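Local coordinates for protein FAD-binding oxidoreductase (Gulosibacter chungangensis, PDB 7PBG) that oxidises 4-ethylphenol and related 4-alkylphenols with a covalently bound FAD, dehydrogenating the alkyl chain to a product such as 4-vinylphenol, at residues 39-44 with 93-98; 43-48 with 393-398; 55-60 with 101-106. One frame throughout, in Å; residues are numbered along the deposited sequence.

Contact 1 and contact 2 start from the same loop, between helix 35-39 and strand 57-59, a worked example of one loop serving two parts of a flavin pocket. They share Asp43 and Lys44, and their centres are about 10 Å apart. Contact 1 leads to the loop before strand 103-106 in the FAD-binding domain, contact 2 across 344 residues to strand 393-402 and the flavin-linked histidine. Contact 3 pairs strands 57-59 and 103-106 of a four-stranded sheet and is nested inside the loop closed by contact 2. Its centre is about 10 Å from that of contact 1, whose Tyr41 hydroxyl reaches its His106 and Trp60; contacts 2 and 3, with centres about 20 Å apart, do not touch.

Contact 1: 39-44 with 93-98; sequences SEYDDK and GGSSPM
Ser95 and Tyr41 make the one direct hydrogen bond between these two loops, and it is short and oddly directed: Ser95 OG gives its proton to Tyr41 O at 2.5 Å, arriving from above the carbonyl plane, 44° out of it. The hydroxyl gets there because chi1 of 55° sets OG between its own backbone N and carbonyl carbon. OG also accepts from a water that donates in turn to Glu40 O, the carbonyl that Lys44 NZ reaches from within its own loop. A second water links Asp42 O to Ser95 N, and the two waters span the loops beside the direct bond.

Two turns meet here, a type I turn at Ser39-Asp42 and a type II' turn at Gly93-Ser96. In the latter, Gly94 has positive phi, and a side chain on it would come tight against Asp43 OD1. The turn is closed at Gly93 O, which takes both Ser96 N and Ser96 OG, the hydroxyl at 2.7 Å and on a lone pair. Gly93 and Gly94 also form a G1 beta bulge, and Gly94 belongs to the FAD pocket and touches the cofactor.

The Asp43 carboxylate packs against the Gly93 peptide, CG lying 3.3 Å from Gly93 O, since chi1 of -172° turns CG anti to the backbone N. One water joins Asp43 OD1 to Gly93 N; another donates to Asp43 OD2 at 2.6 Å and only weakly to Ser96 OG. OD2 is also hydrogen-bonded to His479. Tyr41 lays CD1 4.0 Å from Ser95 CB, while its hydroxyl is hydrogen-bonded to His106 and Trp60.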
loop_
_atom_site.group_PDB
_atom_site.type_symbol
_atom_site.label_atom_id
_atom_site.label_comp_id
_atom_site.label_asym_id
_atom_site.label_seq_id
_atom_site.Cartn_x
_atom_site.Cartn_y
_atom_site.Cartn_z
ATOM N N SER A 39 8.512 25.859 24.959
ATOM C CA SER A 39 8.645 24.739 25.920
ATOM C C SER A 39 7.411 23.848 25.851
ATOM O O SER A 39 7.540 22.665 26.193
ATOM C CB SER A 39 8.909 25.222 27.351
ATOM O OG SER A 39 7.852 26.028 27.822
ATOM N N GLU A 40 6.281 24.410 25.436
ATOM C CA GLU A 40 5.034 23.649 25.162
ATOM C C GLU A 40 5.343 22.491 24.190
ATOM O O GLU A 40 4.579 21.500 24.177
ATOM C CB GLU A 40 3.992 24.590 24.574
ATOM C CG GLU A 40 2.623 23.974 24.383
ATOM C CD GLU A 40 1.525 25.005 24.122
ATOM O OE1 GLU A 40 1.511 26.057 24.818
ATOM O OE2 GLU A 40 0.687 24.771 23.220
ATOM N N TYR A 41 6.349 22.655 23.344
ATOM C CA TYR A 41 6.633 21.722 22.213
ATOM C C TYR A 41 7.776 20.785 22.601
ATOM O O TYR A 41 8.178 19.971 21.760
ATOM C CB TYR A 41 6.875 22.491 20.903
ATOM C CG TYR A 41 5.637 23.141 20.367
ATOM C CD1 TYR A 41 4.756 22.455 19.553
ATOM C CD2 TYR A 41 5.280 24.415 20.792
ATOM C CE1 TYR A 41 3.612 23.059 19.052
ATOM C CE2 TYR A 41 4.142 25.025 20.309
ATOM C CZ TYR A 41 3.297 24.347 19.446
ATOM O OH TYR A 41 2.154 24.952 18.991
ATOM N N ASP A 42 8.346 20.909 23.801
ATOM C CA ASP A 42 9.277 19.869 24.311
ATOM C C ASP A 42 8.491 18.561 24.562
ATOM O O ASP A 42 7.280 18.591 24.798
ATOM C CB ASP A 42 9.950 20.326 25.606
ATOM C CG ASP A 42 10.850 21.545 25.438
ATOM O OD1 ASP A 42 11.218 21.874 24.269
ATOM O OD2 ASP A 42 11.195 22.135 26.495
ATOM N N ASP A 43 9.173 17.419 24.488
ATOM C CA ASP A 43 8.529 16.106 24.649
ATOM C C ASP A 43 7.813 16.088 26.000
ATOM O O ASP A 43 8.478 16.348 27.034
ATOM C CB ASP A 43 9.606 15.015 24.559
ATOM C CG ASP A 43 9.126 13.587 24.509
ATOM O OD1 ASP A 43 7.878 13.377 24.669
ATOM O OD2 ASP A 43 10.022 12.671 24.261
ATOM N N LYS A 44 6.531 15.700 26.021
ATOM C CA LYS A 44 5.794 15.544 27.292
ATOM C C LYS A 44 6.336 14.369 28.106
ATOM O O LYS A 44 6.234 14.419 29.361
ATOM C CB LYS A 44 4.299 15.359 27.043
ATOM C CG LYS A 44 3.623 16.477 26.276
ATOM C CD LYS A 44 3.805 17.835 26.887
ATOM C CE LYS A 44 2.891 18.892 26.287
ATOM N NZ LYS A 44 3.320 20.246 26.711
ATOM N N GLY A 93 8.237 10.669 21.115
ATOM C CA GLY A 93 8.963 11.943 21.133
ATOM C C GLY A 93 8.036 13.136 21.229
ATOM O O GLY A 93 8.553 14.223 21.317
ATOM N N GLY A 94 6.714 12.951 21.168
ATOM C CA GLY A 94 5.771 14.076 21.254
ATOM C C GLY A 94 5.929 14.996 20.061
ATOM O O GLY A 94 5.705 14.534 18.928
ATOM N N SER A 95 6.212 16.275 20.291
ATOM C CA SER A 95 6.480 17.278 19.226
ATOM C C SER A 95 7.980 17.556 19.120
ATOM O O SER A 95 8.368 18.438 18.351
ATOM C CB SER A 95 5.708 18.536 19.503
ATOM O OG SER A 95 6.014 19.017 20.809
ATOM N N SER A 96 8.821 16.766 19.776
ATOM C CA SER A 96 10.250 17.106 19.918
ATOM C C SER A 96 10.973 16.721 18.633
ATOM O O SER A 96 10.686 15.708 18.013
ATOM C CB SER A 96 10.880 16.508 21.162
ATOM O OG SER A 96 11.053 15.101 21.139
ATOM N N PRO A 97 11.951 17.558 18.215
ATOM C CA PRO A 97 12.785 17.278 17.059
ATOM C C PRO A 97 13.919 16.334 17.440
ATOM O O PRO A 97 14.241 16.169 18.617
ATOM C CB PRO A 97 13.342 18.676 16.760
ATOM C CG PRO A 97 13.557 19.241 18.119
ATOM C CD PRO A 97 12.350 18.774 18.914
ATOM N N MET A 98 14.544 15.768 16.422
ATOM C CA MET A 98 15.723 14.915 16.581
ATOM C C MET A 98 16.905 15.730 17.105
ATOM O O MET A 98 17.671 15.178 17.976
ATOM C CB MET A 98 16.133 14.276 15.256
ATOM C CG MET A 98 15.217 13.154 14.826
ATOM S SD MET A 98 15.183 11.780 15.980
ATOM C CE MET A 98 16.881 11.240 16.000
HETATM O O HOH W 1 4.216 19.121 22.927
HETATM O O HOH W 2 5.527 16.625 23.277
HETATM O O HOH W 3 7.168 10.782 23.742
HETATM O O HOH W 4 12.436 13.656 23.788
#

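Contact 2: 43-48 with 393-398; sequences DKFPVT and AGHFFY. With FAD (flavin-adenine dinucleotide), chain C.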
loop_
_atom_site.group_PDB
_atom_site.type_symbol
_atom_site.label_atom_id
_atom_site.label_comp_id
_atom_site.label_asym_id
_atom_site.label_seq_id
_atom_site.Cartn_x
_atom_site.Cartn_y
_atom_site.Cartn_z
ATOM N N ASP A 43 9.173 17.419 24.488
ATOM C CA ASP A 43 8.529 16.106 24.649
ATOM C C ASP A 43 7.813 16.088 26.000
ATOM O O ASP A 43 8.478 16.348 27.034
ATOM C CB ASP A 43 9.606 15.015 24.559
ATOM C CG ASP A 43 9.126 13.587 24.509
ATOM O OD1 ASP A 43 7.878 13.377 24.669
ATOM O OD2 ASP A 43 10.022 12.671 24.261
ATOM N N LYS A 44 6.531 15.700 26.021
ATOM C CA LYS A 44 5.794 15.544 27.292
ATOM C C LYS A 44 6.336 14.369 28.106
ATOM O O LYS A 44 6.234 14.419 29.361
ATOM C CB LYS A 44 4.299 15.359 27.043
ATOM C CG LYS A 44 3.623 16.477 26.276
ATOM C CD LYS A 44 3.805 17.835 26.887
ATOM C CE LYS A 44 2.891 18.892 26.287
ATOM N NZ LYS A 44 3.320 20.246 26.711
ATOM N N PHE A 45 6.873 13.334 27.420
ATOM C CA PHE A 45 7.359 12.045 27.983
ATOM C C PHE A 45 8.801 11.853 27.580
ATOM O O PHE A 45 9.178 10.879 26.916
ATOM C CB PHE A 45 6.527 10.838 27.540
ATOM C CG PHE A 45 5.061 10.855 27.857
ATOM C CD1 PHE A 45 4.484 11.774 28.721
ATOM C CD2 PHE A 45 4.243 9.941 27.219
ATOM C CE1 PHE A 45 3.124 11.739 28.981
ATOM C CE2 PHE A 45 2.886 9.918 27.477
ATOM C CZ PHE A 45 2.331 10.801 28.351
ATOM N N PRO A 46 9.684 12.719 28.119
ATOM C CA PRO A 46 11.116 12.561 27.895
ATOM C C PRO A 46 11.691 11.353 28.628
ATOM O O PRO A 46 11.174 10.892 29.616
ATOM C CB PRO A 46 11.666 13.869 28.456
ATOM C CG PRO A 46 10.750 14.163 29.604
ATOM C CD PRO A 46 9.380 13.828 29.037
ATOM N N VAL A 47 12.826 10.872 28.136
ATOM C CA VAL A 47 13.654 9.913 28.902
ATOM C C VAL A 47 15.074 10.508 29.023
ATOM O O VAL A 47 16.010 9.763 29.389
ATOM C CB VAL A 47 13.629 8.498 28.312
ATOM C CG1 VAL A 47 12.251 7.851 28.455
ATOM C CG2 VAL A 47 14.083 8.475 26.857
ATOM N N THR A 48 15.229 11.781 28.670
ATOM C CA THR A 48 16.524 12.510 28.782
ATOM C C THR A 48 16.305 13.729 29.663
ATOM O O THR A 48 15.145 14.175 29.792
ATOM C CB THR A 48 17.082 12.864 27.392
ATOM O OG1 THR A 48 16.094 13.585 26.666
ATOM C CG2 THR A 48 17.502 11.659 26.582
ATOM N N ALA A 393 2.660 9.752 35.162
ATOM C CA ALA A 393 2.818 8.520 34.372
ATOM C C ALA A 393 2.809 8.883 32.878
ATOM O O ALA A 393 1.942 9.617 32.366
ATOM C CB ALA A 393 1.726 7.521 34.660
ATOM N N GLY A 394 3.786 8.348 32.170
ATOM C CA GLY A 394 3.828 8.442 30.714
ATOM C C GLY A 394 4.437 7.172 30.174
ATOM O O GLY A 394 4.815 6.301 30.990
ATOM N N HIS A 395 4.490 7.076 28.857
ATOM C CA HIS A 395 4.952 5.850 28.176
ATOM C C HIS A 395 6.040 6.133 27.168
ATOM O O HIS A 395 6.355 7.293 26.883
ATOM C CB HIS A 395 3.712 5.109 27.635
ATOM C CG HIS A 395 2.891 5.915 26.710
ATOM N ND1 HIS A 395 3.392 6.565 25.604
ATOM C CD2 HIS A 395 1.565 6.125 26.695
ATOM C CE1 HIS A 395 2.424 7.234 25.026
ATOM N NE2 HIS A 395 1.283 6.906 25.613
ATOM N N PHE A 396 6.581 5.024 26.659
ATOM C CA PHE A 396 7.794 4.960 25.822
ATOM C C PHE A 396 7.772 3.603 25.153
ATOM O O PHE A 396 8.162 2.642 25.769
ATOM C CB PHE A 396 8.986 5.220 26.736
ATOM C CG PHE A 396 10.344 5.321 26.092
ATOM C CD1 PHE A 396 10.723 6.467 25.434
ATOM C CD2 PHE A 396 11.243 4.258 26.141
ATOM C CE1 PHE A 396 11.976 6.581 24.854
ATOM C CE2 PHE A 396 12.494 4.373 25.574
ATOM C CZ PHE A 396 12.867 5.526 24.934
ATOM N N PHE A 397 7.275 3.544 23.911
ATOM C CA PHE A 397 6.797 2.275 23.325
ATOM C C PHE A 397 7.974 1.387 22.903
ATOM O O PHE A 397 8.910 1.872 22.288
ATOM C CB PHE A 397 5.881 2.523 22.122
ATOM C CG PHE A 397 4.523 3.003 22.518
ATOM C CD1 PHE A 397 3.596 2.135 23.087
ATOM C CD2 PHE A 397 4.156 4.313 22.287
ATOM C CE1 PHE A 397 2.355 2.600 23.496
ATOM C CE2 PHE A 397 2.903 4.779 22.667
ATOM C CZ PHE A 397 1.995 3.902 23.249
ATOM N N TYR A 398 7.860 0.122 23.223
ATOM C CA TYR A 398 8.604 -0.995 22.576
ATOM C C TYR A 398 7.569 -1.839 21.856
ATOM O O TYR A 398 6.813 -2.557 22.533
ATOM C CB TYR A 398 9.344 -1.804 23.619
ATOM C CG TYR A 398 9.949 -3.090 23.105
ATOM C CD1 TYR A 398 11.003 -3.060 22.214
ATOM C CD2 TYR A 398 9.460 -4.318 23.509
ATOM C CE1 TYR A 398 11.525 -4.226 21.690
ATOM C CE2 TYR A 398 10.022 -5.495 23.037
ATOM C CZ TYR A 398 11.039 -5.445 22.104
ATOM O OH TYR A 398 11.598 -6.583 21.594
HETATM P PA FAD C . 2.122 14.178 14.849
HETATM O O1A FAD C . 2.880 14.290 16.132
HETATM O O2A FAD C . 1.536 15.430 14.246
HETATM O O5B FAD C . 3.075 13.534 13.782
HETATM C C5B FAD C . 3.893 12.412 14.084
HETATM C C4B FAD C . 5.104 12.473 13.186
HETATM O O4B FAD C . 4.715 12.333 11.789
HETATM C C3B FAD C . 5.901 13.787 13.218
HETATM O O3B FAD C . 6.804 13.821 14.321
HETATM C C2B FAD C . 6.545 13.816 11.822
HETATM O O2B FAD C . 7.698 12.996 11.823
HETATM C C1B FAD C . 5.426 13.239 10.962
HETATM N N9A FAD C . 4.496 14.212 10.451
HETATM C C8A FAD C . 3.275 14.502 10.973
HETATM N N7A FAD C . 2.649 15.410 10.283
HETATM C C5A FAD C . 3.527 15.782 9.293
HETATM C C6A FAD C . 3.409 16.671 8.220
HETATM N N6A FAD C . 2.337 17.451 8.029
HETATM N N1A FAD C . 4.478 16.788 7.400
HETATM C C2A FAD C . 5.557 15.992 7.613
HETATM N N3A FAD C . 5.760 15.095 8.570
HETATM C C4A FAD C . 4.689 15.041 9.388
HETATM N N1 FAD C . -0.738 5.389 18.068
HETATM C C2 FAD C . -1.409 4.687 17.172
HETATM O O2 FAD C . -1.116 4.749 15.950
HETATM N N3 FAD C . -2.482 3.949 17.515
HETATM C C4 FAD C . -2.891 3.803 18.810
HETATM O O4 FAD C . -3.933 3.167 19.060
HETATM C C4X FAD C . -2.191 4.481 19.789
HETATM N N5 FAD C . -2.573 4.327 21.029
HETATM C C5X FAD C . -1.867 5.023 21.979
HETATM C C6 FAD C . -2.273 4.895 23.315
HETATM C C7 FAD C . -1.660 5.600 24.332
HETATM C C7M FAD C . -2.149 5.440 25.757
HETATM C C8 FAD C . -0.605 6.477 24.001
HETATM C C8M FAD C . 0.092 7.263 25.070
HETATM C C9 FAD C . -0.173 6.585 22.695
HETATM C C9A FAD C . -0.795 5.881 21.647
HETATM N N10 FAD C . -0.424 6.014 20.312
HETATM C C10 FAD C . -1.123 5.323 19.333
HETATM C "C1'" FAD C . 0.637 6.960 19.879
HETATM C "C2'" FAD C . 0.106 8.365 19.553
HETATM O "O2'" FAD C . -0.868 8.809 20.559
HETATM C "C3'" FAD C . -0.617 8.497 18.197
HETATM O "O3'" FAD C . 0.090 7.802 17.200
HETATM C "C4'" FAD C . -0.860 9.933 17.712
HETATM O "O4'" FAD C . -1.965 9.961 16.795
HETATM C "C5'" FAD C . 0.370 10.502 17.059
HETATM O "O5'" FAD C . 0.458 11.922 17.234
HETATM P P FAD C . -0.147 12.935 16.159
HETATM O O1P FAD C . -0.345 14.262 16.828
HETATM O O2P FAD C . -1.338 12.256 15.562
HETATM O O3P FAD C . 0.995 13.052 15.044
HETATM O O HOH W 5 8.197 8.825 25.490
#
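His395 and Phe45 meet edge to face, their planes at 87°: Phe45 CE2 stands over the centre of the imidazole, 3.7 Å from His395 CE1. The opposite imidazole face is covered by Phe397 CZ, so the ring is clamped between two phenylalanines while NE2 bonds covalently to C8M of the FAD at 1.4 Å. This is the 8-alpha-(N3-histidyl) linkage, as in vanillyl-alcohol oxidase. Phe45 has its own cover: Gly394 CA sits over the ring centre at 3.5 Å in a CH-pi contact, and a CB there would clash with Phe45 CD1. An alanine in place of Phe45 would probably open a gap above Gly394 and leave one face of the flavin-bearing imidazole without its packing partner.

His395 lies on strand 393-402 of the C-terminal antiparallel sheet, beside strand 438-447, whose Tyr446 packs on Phe45 and Val47. Further along, Phe396 CG stands anti to its backbone N (chi1 -175°), toward Val47, whose CG1 lies over the ring face near its rim. Between the two clusters a water donates to Phe45 O and His395 O. Behind Phe45 an Asx turn fixes the loop, Phe45 N donating to Asp43 OD1 from above the carboxylate plane.

Contact 3: 55-60 with 101-106; sequences GSAVIW and GTVLLH
Ile59 and Leu104 lie where the two strands grip each other closely. Leu104 N donates to Ala57 O at 2.8 Å with a nearly straight N-H angle of 174°, and Leu104 O receives Ile59 N at 2.8 Å, almost along the C=O axis. Leu104 thus uses both its peptide groups on residues flanking Val58, the pattern of a parallel ladder, and the same oxygen is also met by the CA-H of Val58. Side chains pack on both faces. Ile59 and Val103 share one: Ile59 CD1 rests 3.7 Å from Val103 CG1, which chi1 of 169° turns anti to the backbone N. This side is covered by Phe15 and Phe22 of helix 12-26. On the other, Val58 CG2 lies beside the CB atoms of Leu104 and His106.

The strands belong to the four-stranded sheet of the FAD-binding domain. Strand 57-59 runs through helix 64-77 to strand 81-84 in a beta-alpha-beta crossover, and strand 103-106 is inserted between the two.

Before the ladder, Ser56 makes two bonds, N to Thr102 O at 2.9 Å and OG to Gly101 O at 2.7 Å, both from above the carbonyl planes. Gly55 CA comes within 3.1 Å of Thr102 O, and a side chain on this glycine would clash with Leu104.

The far end is looser. His106 N still reaches Ile59 O, but at 3.1 Å and with the N-H bent to 142°. Partly exposed Trp60 brings its pyrrole edge, CD1 and NE1, to His106, with CD1 3.8 Å from His106 O, which lies near the indole plane; the two rings meet obliquely, their NE1 and ND1 nitrogens both at the Tyr41 hydroxyl. Lys109 makes a cation-pi contact with the indole.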
loop_
_atom_site.group_PDB
_atom_site.type_symbol
_atom_site.label_atom_id
_atom_site.label_comp_id
_atom_site.label_asym_id
_atom_site.label_seq_id
_atom_site.Cartn_x
_atom_site.Cartn_y
_atom_site.Cartn_z
ATOM N N GLY A 55 13.610 22.034 20.776
ATOM C CA GLY A 55 13.560 22.961 19.635
ATOM C C GLY A 55 13.892 24.391 20.064
ATOM O O GLY A 55 13.811 24.701 21.285
ATOM N N SER A 56 14.222 25.241 19.095
ATOM C CA SER A 56 14.689 26.635 19.294
ATOM C C SER A 56 13.527 27.596 19.179
ATOM O O SER A 56 13.607 28.720 19.725
ATOM C CB SER A 56 15.721 27.012 18.294
ATOM O OG SER A 56 15.244 26.767 16.961
ATOM N N ALA A 57 12.525 27.229 18.383
ATOM C CA ALA A 57 11.478 28.169 17.978
ATOM C C ALA A 57 10.331 27.321 17.456
ATOM O O ALA A 57 10.562 26.141 17.104
ATOM C CB ALA A 57 11.985 29.128 16.931
ATOM N N VAL A 58 9.167 27.918 17.448
ATOM C CA VAL A 58 8.000 27.292 16.781
ATOM C C VAL A 58 7.367 28.306 15.863
ATOM O O VAL A 58 7.250 29.489 16.223
ATOM C CB VAL A 58 7.019 26.674 17.792
ATOM C CG1 VAL A 58 6.338 27.690 18.718
ATOM C CG2 VAL A 58 5.981 25.881 17.042
ATOM N N ILE A 59 6.961 27.826 14.691
ATOM C CA ILE A 59 6.275 28.650 13.678
ATOM C C ILE A 59 4.929 27.988 13.404
ATOM O O ILE A 59 4.872 26.762 13.258
ATOM C CB ILE A 59 7.110 28.762 12.396
ATOM C CG1 ILE A 59 8.510 29.309 12.673
ATOM C CG2 ILE A 59 6.349 29.573 11.361
ATOM C CD1 ILE A 59 9.415 29.362 11.457
ATOM N N TRP A 60 3.914 28.819 13.295
ATOM C CA TRP A 60 2.535 28.426 12.965
ATOM C C TRP A 60 2.235 28.879 11.552
ATOM O O TRP A 60 1.661 29.947 11.321
ATOM C CB TRP A 60 1.609 29.080 13.991
ATOM C CG TRP A 60 1.862 28.591 15.374
ATOM C CD1 TRP A 60 2.073 27.309 15.767
ATOM C CD2 TRP A 60 1.904 29.389 16.567
ATOM N NE1 TRP A 60 2.228 27.246 17.129
ATOM C CE2 TRP A 60 2.132 28.501 17.649
ATOM C CE3 TRP A 60 1.753 30.756 16.823
ATOM C CZ2 TRP A 60 2.254 28.939 18.964
ATOM C CZ3 TRP A 60 1.852 31.188 18.130
ATOM C CH2 TRP A 60 2.073 30.284 19.178
ATOM N N GLY A 101 17.815 22.591 18.913
ATOM C CA GLY A 101 17.885 23.864 18.177
ATOM C C GLY A 101 17.096 23.820 16.877
ATOM O O GLY A 101 17.010 24.857 16.211
ATOM N N THR A 102 16.390 22.707 16.608
ATOM C CA THR A 102 15.549 22.599 15.398
ATOM C C THR A 102 14.430 23.617 15.534
ATOM O O THR A 102 13.936 23.785 16.650
ATOM C CB THR A 102 15.098 21.164 15.185
ATOM O OG1 THR A 102 16.297 20.414 14.945
ATOM C CG2 THR A 102 14.115 20.999 14.026
ATOM N N VAL A 103 14.080 24.272 14.434
ATOM C CA VAL A 103 12.885 25.149 14.379
ATOM C C VAL A 103 11.687 24.225 14.143
ATOM O O VAL A 103 11.718 23.476 13.144
ATOM C CB VAL A 103 13.039 26.219 13.298
ATOM C CG1 VAL A 103 11.745 26.940 13.034
ATOM C CG2 VAL A 103 14.150 27.211 13.650
ATOM N N LEU A 104 10.657 24.314 14.967
ATOM C CA LEU A 104 9.470 23.426 14.842
ATOM C C LEU A 104 8.405 24.113 13.993
ATOM O O LEU A 104 8.183 25.375 14.162
ATOM C CB LEU A 104 8.965 23.114 16.234
ATOM C CG LEU A 104 10.046 22.694 17.239
ATOM C CD1 LEU A 104 9.393 22.296 18.541
ATOM C CD2 LEU A 104 10.875 21.546 16.709
ATOM N N LEU A 105 7.777 23.345 13.093
ATOM C CA LEU A 105 6.617 23.841 12.322
ATOM C C LEU A 105 5.400 23.093 12.852
ATOM O O LEU A 105 5.243 21.960 12.503
ATOM C CB LEU A 105 6.779 23.596 10.819
ATOM C CG LEU A 105 7.671 24.569 10.065
ATOM C CD1 LEU A 105 9.005 24.794 10.747
ATOM C CD2 LEU A 105 7.836 24.143 8.610
ATOM N N HIS A 106 4.545 23.749 13.631
ATOM C CA HIS A 106 3.260 23.149 14.042
ATOM C C HIS A 106 2.195 23.547 13.012
ATOM O O HIS A 106 1.539 24.574 13.184
ATOM C CB HIS A 106 2.950 23.541 15.471
ATOM C CG HIS A 106 1.677 22.968 15.959
ATOM N ND1 HIS A 106 1.027 23.474 17.026
ATOM C CD2 HIS A 106 0.908 21.996 15.450
ATOM C CE1 HIS A 106 -0.107 22.806 17.198
ATOM N NE2 HIS A 106 -0.193 21.886 16.255
#